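Local coordinates for Alr3699 protein (PDB 4XSO) that is of unknown specific function but has the two-domain GT-B architecture of glycosyltransferases, with a Rossmann-like parallel sheet in each domain, at residues E22-L25 against I26-K30; K47-L50 against E51-H54; T350-T353 against A354-S358. All coordinates share one frame; numbering follows the deposited sequence.

Contact 1 of 3, residues E22-L25 against I26-K30; sequences ELCL and IDIAK
The flat groups that C24 and L25 present to I28 and A29 are peptide carbonyls. I28 N meets C24 O at 2.9 Å in the carbonyl plane, whereas A29 N, also 2.9 Å from L25 O, is tilted 21° from the plane of the L25 carbonyl. Two residues earlier, I26 N bonds to E22 O at 3.0 Å, with a second, weak bond to L23 O. D27 CB lies 3.4 Å from C24 O.

Among the side chains, C24 SG touches I28 CD1 at 3.6 Å. The thiol reaches it because SG lies anti to the backbone N (chi1 -174°), while I28 CG1 runs back over the helix and comes to 3.3 Å from C24 O. I26 similarly lays CG1 against E22 O.

These turns belong to helix 20-29 of the beta-alpha-beta unit between strands 9-13 and 36-40. L25, I28 and A29 rest on F11 of strand 9-13, and I26 on F46 of helix 45-52. A glycerol lies about 5 Å from the C24 side chain. The chemistry implies a largely buried helical turn in which I26, I28 and A29 N are bonded to carbonyls of the preceding turn, while C24 and I28 meet through thiol and hydrocarbon.

Contact 2 of 3, residues K47-L50 against E51-H54; sequences KTLL and EQHH
From K47 to H54 the backbone runs through the last turns of helix 45-52, with E51 N bonded to K47 O and Q52 N to T48 O, and then leaves the helix through a Schellman motif. H54, with its positive phi of 61°, is the C-prime residue: its N reaches back to E51 O at 2.8 Å, and I55 N closes the larger loop on L50 O.

The side chains carry a salt bridge on one flank. K47 is extended until its last torsion, which bends NZ across to E51 OE2 at 3.2 Å; the amine meets the syn side of the carboxylate but stands 24° out of its plane. The pair lies along one helical turn, and both side chains also touch V57 of the neighbouring strand 57-59. On the solvent side Q52 turns its amide between two residues of the preceding turn, OE1 lying 3.7 Å from L49 CD2 and NE2 4.0 Å from T48 CG2.

L50, by contrast, is buried and points away from this surface, toward V38 and V57, joining the helix to the edge of the Rossmann-like sheet. Where the helix ends, H53 folds back over it with CG beside its own backbone N (chi1 -77°). This brings the imidazole edge-on to the L49 carbonyl, whose oxygen lies near the ring plane. H53 N adds a weak bond to the same oxygen and another bond to L50 O. The ring itself is held through H53 ND1, which donates to L49 O at 2.8 Å.

Contact 3 of 3, residues T350-T353 against A354-S358; sequences TQKT and ATIAS
The first turns of helix 350-368, in the C-terminal half of the protein, bring T350-T353 against A354-S358 through the regular i to i+4 ladder. A354 N reaches T350 O, I356 N reaches K352 O and A357 N reaches T353 O. The middle one is nearly straight, at 174° about the hydrogen.

T355 adds a side-chain bond to this ladder. Its CB carries OG1 anti to the carbonyl carbon and beside its own N (chi1 -62°), which turns the hydroxyl back along the helix. OG1 therefore donates to Q351 O at 3.0 Å, while T355 N donates to the same oxygen at 3.1 Å. The two donors arrive from opposite faces of the carbonyl plane, so that a single oxygen is gripped twice, which probably restrains the T355 side chain in this rotamer. Q351 bends at its second torsion and crosses over toward T355, leaving NE2 3.9 Å from OG1.

Such a threonine, bonded to the carbonyl four residues back, is a familiar way for a helix to absorb a side-chain hydroxyl on an exposed face. This helix follows helix 336-348 after a single residue, D349, whose OD1 accepts from K352 N and whose backbone O accepts from T353 OG1. The polar end of T353 is thus engaged with D349, and its remaining side chain packs on C346 and P309.

On another face K352 and I356 run side by side in the same direction. The aliphatic part of the lysine supplies the touch, CG lying 4.0 Å from I356 CD1. I356 CG1 comes within 3.3 Å of K352 O, and A357 CB sits 3.5 Å from T353 O.

Overall arrangement
Contacts 1, 2 and 3 come in series along the chain. Contacts 1 and 2 belong to the same N-terminal Rossmann-like domain, on the consecutive helices 20-29 and 45-52 that link strands 9-13, 36-40 and 57-59 of its parallel sheet. Their centres are 11 Å apart, and they pack directly: I26 CD1 meets L50 CD2 at 3.3 Å, and I26 CG2 comes to 3.9 Å from H53 CG. Contact 3, on helix 350-368, lies far from both, its centre 32 Å from that of contact 1 and 39 Å from that of contact 2. Thus contacts 1 and 2 lie on two adjacent, touching helices, while the third belongs to the other half of the GT-B fold.

Contact 1 of 3, residues E22-L25 against I26-K30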
loop_
_atom_site.group_PDB
_atom_site.type_symbol
_atom_site.label_atom_id
_atom_site.label_comp_id
_atom_site.label_asym_id
_atom_site.label_seq_id
_atom_site.Cartn_x
_atom_site.Cartn_y
_atom_site.Cartn_z
ATOM N N GLU A 22 -11.925 -20.028 4.278
ATOM C CA GLU A 22 -11.752 -20.381 2.872
ATOM C C GLU A 22 -12.919 -21.263 2.383
ATOM O O GLU A 22 -13.528 -20.997 1.338
ATOM C CB GLU A 22 -10.380 -21.019 2.706
ATOM C CG GLU A 22 -9.230 -20.060 2.854
ATOM C CD GLU A 22 -8.961 -19.540 4.291
ATOM O OE1 GLU A 22 -9.158 -20.270 5.289
ATOM O OE2 GLU A 22 -8.499 -18.375 4.424
ATOM N N LEU A 23 -13.297 -22.255 3.183
ATOM C CA LEU A 23 -14.449 -23.100 2.905
ATOM C C LEU A 23 -15.705 -22.282 2.821
ATOM O O LEU A 23 -16.560 -22.520 1.942
ATOM C CB LEU A 23 -14.618 -24.196 4.009
ATOM C CG LEU A 23 -13.445 -25.191 4.252
ATOM C CD1 LEU A 23 -13.743 -26.162 5.399
ATOM C CD2 LEU A 23 -13.095 -25.967 2.992
ATOM N N CYS A 24 -15.872 -21.331 3.751
ATOM C CA CYS A 24 -17.046 -20.446 3.689
ATOM C C CYS A 24 -17.027 -19.628 2.373
ATOM O O CYS A 24 -18.063 -19.428 1.751
ATOM C CB CYS A 24 -17.147 -19.539 4.927
ATOM S SG CYS A 24 -18.656 -18.530 5.044
ATOM N N LEU A 25 -15.839 -19.190 1.949
ATOM C CA LEU A 25 -15.696 -18.419 0.716
ATOM C C LEU A 25 -16.101 -19.241 -0.522
ATOM O O LEU A 25 -16.692 -18.695 -1.442
ATOM C CB LEU A 25 -14.263 -17.880 0.632
ATOM C CG LEU A 25 -13.944 -16.990 -0.612
ATOM C CD1 LEU A 25 -14.784 -15.741 -0.580
ATOM C CD2 LEU A 25 -12.460 -16.611 -0.695
ATOM N N ILE A 26 -15.899 -20.560 -0.509
ATOM C CA ILE A 26 -16.411 -21.412 -1.619
ATOM C C ILE A 26 -17.907 -21.142 -1.838
ATOM O O ILE A 26 -18.380 -20.851 -2.960
ATOM C CB ILE A 26 -16.211 -22.940 -1.355
ATOM C CG1 ILE A 26 -14.731 -23.311 -1.176
ATOM C CG2 ILE A 26 -16.838 -23.783 -2.462
ATOM C CD1 ILE A 26 -13.821 -22.729 -2.207
ATOM N N ASP A 27 -18.636 -21.261 -0.729
ATOM C CA ASP A 27 -20.082 -21.095 -0.657
ATOM C C ASP A 27 -20.529 -19.675 -0.965
ATOM O O ASP A 27 -21.532 -19.440 -1.709
ATOM C CB ASP A 27 -20.593 -21.525 0.756
ATOM C CG ASP A 27 -20.464 -23.062 0.998
ATOM O OD1 ASP A 27 -20.627 -23.850 0.027
ATOM O OD2 ASP A 27 -20.130 -23.479 2.129
ATOM N N ILE A 28 -19.767 -18.702 -0.482
ATOM C CA ILE A 28 -20.117 -17.279 -0.780
ATOM C C ILE A 28 -19.926 -16.960 -2.281
ATOM O O ILE A 28 -20.764 -16.346 -2.880
ATOM C CB ILE A 28 -19.268 -16.346 0.087
ATOM C CG1 ILE A 28 -19.606 -16.464 1.572
ATOM C CG2 ILE A 28 -19.453 -14.918 -0.325
ATOM C CD1 ILE A 28 -18.450 -16.025 2.458
ATOM N N ALA A 29 -18.848 -17.479 -2.867
ATOM C CA ALA A 29 -18.446 -17.219 -4.226
ATOM C C ALA A 29 -19.191 -17.984 -5.350
ATOM O O ALA A 29 -19.350 -17.465 -6.482
ATOM C CB ALA A 29 -16.965 -17.466 -4.328
ATOM N N LYS A 30 -19.711 -19.167 -5.054
ATOM C CA LYS A 30 -20.309 -19.989 -6.092
ATOM C C LYS A 30 -21.384 -19.321 -6.899
ATOM O O LYS A 30 -21.375 -19.481 -8.101
ATOM C CB LYS A 30 -20.844 -21.352 -5.555
ATOM C CG LYS A 30 -19.849 -22.503 -5.737
ATOM C CD LYS A 30 -20.429 -23.889 -5.411
ATOM C CE LYS A 30 -20.515 -24.163 -3.913
ATOM N NZ LYS A 30 -20.811 -25.589 -3.584
#

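Contact 2 of 3, residues K47-L50 against E51-H54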
loop_
_atom_site.group_PDB
_atom_site.type_symbol
_atom_site.label_atom_id
_atom_site.label_comp_id
_atom_site.label_asym_id
_atom_site.label_seq_id
_atom_site.Cartn_x
_atom_site.Cartn_y
_atom_site.Cartn_z
ATOM N N LYS A 47 -6.560 -23.392 -3.707
ATOM C CA LYS A 47 -6.566 -23.068 -5.090
ATOM C C LYS A 47 -7.180 -24.211 -5.852
ATOM O O LYS A 47 -8.092 -24.023 -6.697
ATOM C CB LYS A 47 -5.128 -22.869 -5.572
ATOM C CG LYS A 47 -5.112 -22.488 -7.065
ATOM C CD LYS A 47 -3.764 -22.052 -7.506
ATOM C CE LYS A 47 -3.775 -21.418 -8.880
ATOM N NZ LYS A 47 -3.349 -22.383 -9.920
ATOM N N THR A 48 -6.682 -25.415 -5.548
ATOM C CA THR A 48 -7.214 -26.650 -6.196
ATOM C C THR A 48 -8.720 -26.828 -5.933
ATOM O O THR A 48 -9.516 -27.062 -6.908
ATOM C CB THR A 48 -6.333 -27.913 -5.833
ATOM O OG1 THR A 48 -4.953 -27.607 -6.080
ATOM C CG2 THR A 48 -6.681 -29.109 -6.703
ATOM N N LEU A 49 -9.134 -26.640 -4.676
ATOM C CA LEU A 49 -10.575 -26.751 -4.323
ATOM C C LEU A 49 -11.451 -25.721 -5.076
ATOM O O LEU A 49 -12.576 -26.049 -5.485
ATOM C CB LEU A 49 -10.876 -26.582 -2.839
ATOM C CG LEU A 49 -10.319 -27.537 -1.778
ATOM C CD1 LEU A 49 -10.710 -27.017 -0.377
ATOM C CD2 LEU A 49 -10.848 -28.980 -1.985
ATOM N N LEU A 50 -10.905 -24.497 -5.279
ATOM C CA LEU A 50 -11.606 -23.472 -6.039
ATOM C C LEU A 50 -11.746 -23.922 -7.490
ATOM O O LEU A 50 -12.812 -23.875 -8.045
ATOM C CB LEU A 50 -10.870 -22.126 -5.950
ATOM C CG LEU A 50 -11.021 -21.425 -4.585
ATOM C CD1 LEU A 50 -9.940 -20.357 -4.435
ATOM C CD2 LEU A 50 -12.430 -20.828 -4.524
ATOM N N GLU A 51 -10.688 -24.423 -8.068
ATOM C CA GLU A 51 -10.747 -24.944 -9.424
ATOM C C GLU A 51 -11.741 -26.110 -9.541
ATOM O O GLU A 51 -12.623 -26.127 -10.434
ATOM C CB GLU A 51 -9.341 -25.379 -9.857
ATOM C CG GLU A 51 -8.389 -24.217 -10.139
ATOM C CD GLU A 51 -6.934 -24.656 -10.211
ATOM O OE1 GLU A 51 -6.618 -25.810 -9.831
ATOM O OE2 GLU A 51 -6.093 -23.828 -10.568
ATOM N N GLN A 52 -11.716 -27.010 -8.572
ATOM C CA GLN A 52 -12.686 -28.117 -8.561
ATOM C C GLN A 52 -14.118 -27.613 -8.556
ATOM O O GLN A 52 -15.029 -28.327 -8.934
ATOM C CB GLN A 52 -12.480 -29.014 -7.330
ATOM C CG GLN A 52 -11.092 -29.718 -7.312
ATOM C CD GLN A 52 -10.911 -30.657 -6.125
ATOM O OE1 GLN A 52 -11.721 -30.650 -5.199
ATOM N NE2 GLN A 52 -9.832 -31.461 -6.147
ATOM N N HIS A 53 -14.332 -26.407 -8.051
ATOM C CA HIS A 53 -15.669 -25.845 -7.997
ATOM C C HIS A 53 -15.912 -24.834 -9.118
ATOM O O HIS A 53 -16.887 -24.134 -9.064
ATOM C CB HIS A 53 -15.911 -25.199 -6.620
ATOM C CG HIS A 53 -16.203 -26.182 -5.523
ATOM N ND1 HIS A 53 -15.223 -26.677 -4.678
ATOM C CD2 HIS A 53 -17.370 -26.735 -5.111
ATOM C CE1 HIS A 53 -15.777 -27.482 -3.789
ATOM N NE2 HIS A 53 -17.076 -27.545 -4.038
ATOM N N HIS A 54 -15.040 -24.778 -10.131
ATOM C CA HIS A 54 -15.141 -23.847 -11.265
ATOM C C HIS A 54 -15.096 -22.352 -10.861
ATOM O O HIS A 54 -15.616 -21.485 -11.574
ATOM C CB HIS A 54 -16.339 -24.155 -12.207
ATOM C CG HIS A 54 -16.405 -25.591 -12.617
ATOM N ND1 HIS A 54 -15.533 -26.138 -13.533
ATOM C CD2 HIS A 54 -17.177 -26.613 -12.169
ATOM C CE1 HIS A 54 -15.757 -27.433 -13.632
ATOM N NE2 HIS A 54 -16.755 -27.745 -12.819
#

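Contact 3 of 3, residues T350-T353 against A354-S358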
loop_
_atom_site.group_PDB
_atom_site.type_symbol
_atom_site.label_atom_id
_atom_site.label_comp_id
_atom_site.label_asym_id
_atom_site.label_seq_id
_atom_site.Cartn_x
_atom_site.Cartn_y
_atom_site.Cartn_z
ATOM N N THR A 350 -33.314 -40.579 27.193
ATOM C CA THR A 350 -33.389 -40.896 25.795
ATOM C C THR A 350 -34.416 -40.075 25.040
ATOM O O THR A 350 -34.140 -39.568 23.997
ATOM C CB THR A 350 -33.637 -42.406 25.709
ATOM O OG1 THR A 350 -32.481 -43.022 26.302
ATOM C CG2 THR A 350 -33.754 -42.889 24.279
ATOM N N GLN A 351 -35.586 -39.932 25.602
ATOM C CA GLN A 351 -36.677 -39.147 25.029
ATOM C C GLN A 351 -36.398 -37.628 24.919
ATOM O O GLN A 351 -36.667 -37.002 23.911
ATOM C CB GLN A 351 -37.898 -39.339 25.953
ATOM C CG GLN A 351 -39.106 -38.531 25.565
ATOM C CD GLN A 351 -39.745 -39.130 24.348
ATOM O OE1 GLN A 351 -40.160 -40.291 24.379
ATOM N NE2 GLN A 351 -39.814 -38.370 23.265
ATOM N N LYS A 352 -36.007 -37.025 26.028
ATOM C CA LYS A 352 -35.638 -35.651 26.036
ATOM C C LYS A 352 -34.509 -35.400 25.007
ATOM O O LYS A 352 -34.546 -34.429 24.243
ATOM C CB LYS A 352 -35.196 -35.277 27.457
ATOM C CG LYS A 352 -34.457 -33.981 27.618
ATOM C CD LYS A 352 -34.200 -33.725 29.107
ATOM C CE LYS A 352 -32.825 -33.167 29.315
ATOM N NZ LYS A 352 -32.526 -33.181 30.763
ATOM N N THR A 353 -33.528 -36.292 25.000
ATOM C CA THR A 353 -32.404 -36.174 24.121
ATOM C C THR A 353 -32.864 -36.225 22.640
ATOM O O THR A 353 -32.410 -35.390 21.842
ATOM C CB THR A 353 -31.385 -37.266 24.443
ATOM O OG1 THR A 353 -30.845 -37.035 25.765
ATOM C CG2 THR A 353 -30.288 -37.260 23.469
ATOM N N ALA A 354 -33.787 -37.125 22.273
ATOM C CA ALA A 354 -34.285 -37.148 20.850
ATOM C C ALA A 354 -35.079 -35.885 20.520
ATOM O O ALA A 354 -35.078 -35.463 19.393
ATOM C CB ALA A 354 -35.157 -38.364 20.535
ATOM N N THR A 355 -35.787 -35.301 21.484
ATOM C CA THR A 355 -36.569 -34.128 21.202
ATOM C C THR A 355 -35.608 -32.984 20.930
ATOM O O THR A 355 -35.748 -32.293 19.973
ATOM C CB THR A 355 -37.447 -33.792 22.374
ATOM O OG1 THR A 355 -38.315 -34.873 22.557
ATOM C CG2 THR A 355 -38.218 -32.530 22.166
ATOM N N ILE A 356 -34.607 -32.819 21.779
ATOM C CA ILE A 356 -33.592 -31.806 21.569
ATOM C C ILE A 356 -32.921 -31.915 20.182
ATOM O O ILE A 356 -32.658 -30.894 19.514
ATOM C CB ILE A 356 -32.540 -31.885 22.656
ATOM C CG1 ILE A 356 -33.173 -31.432 23.994
ATOM C CG2 ILE A 356 -31.269 -31.060 22.264
ATOM C CD1 ILE A 356 -32.305 -31.631 25.190
ATOM N N ALA A 357 -32.584 -33.124 19.820
ATOM C CA ALA A 357 -31.913 -33.420 18.564
ATOM C C ALA A 357 -32.839 -33.042 17.390
ATOM O O ALA A 357 -32.428 -32.419 16.416
ATOM C CB ALA A 357 -31.511 -34.891 18.490
ATOM N N SER A 358 -34.109 -33.312 17.561
ATOM C CA SER A 358 -35.072 -32.955 16.546
ATOM C C SER A 358 -35.282 -31.400 16.520
ATOM O O SER A 358 -35.338 -30.794 15.443
ATOM C CB SER A 358 -36.343 -33.716 16.836
ATOM O OG SER A 358 -37.335 -33.243 15.995
#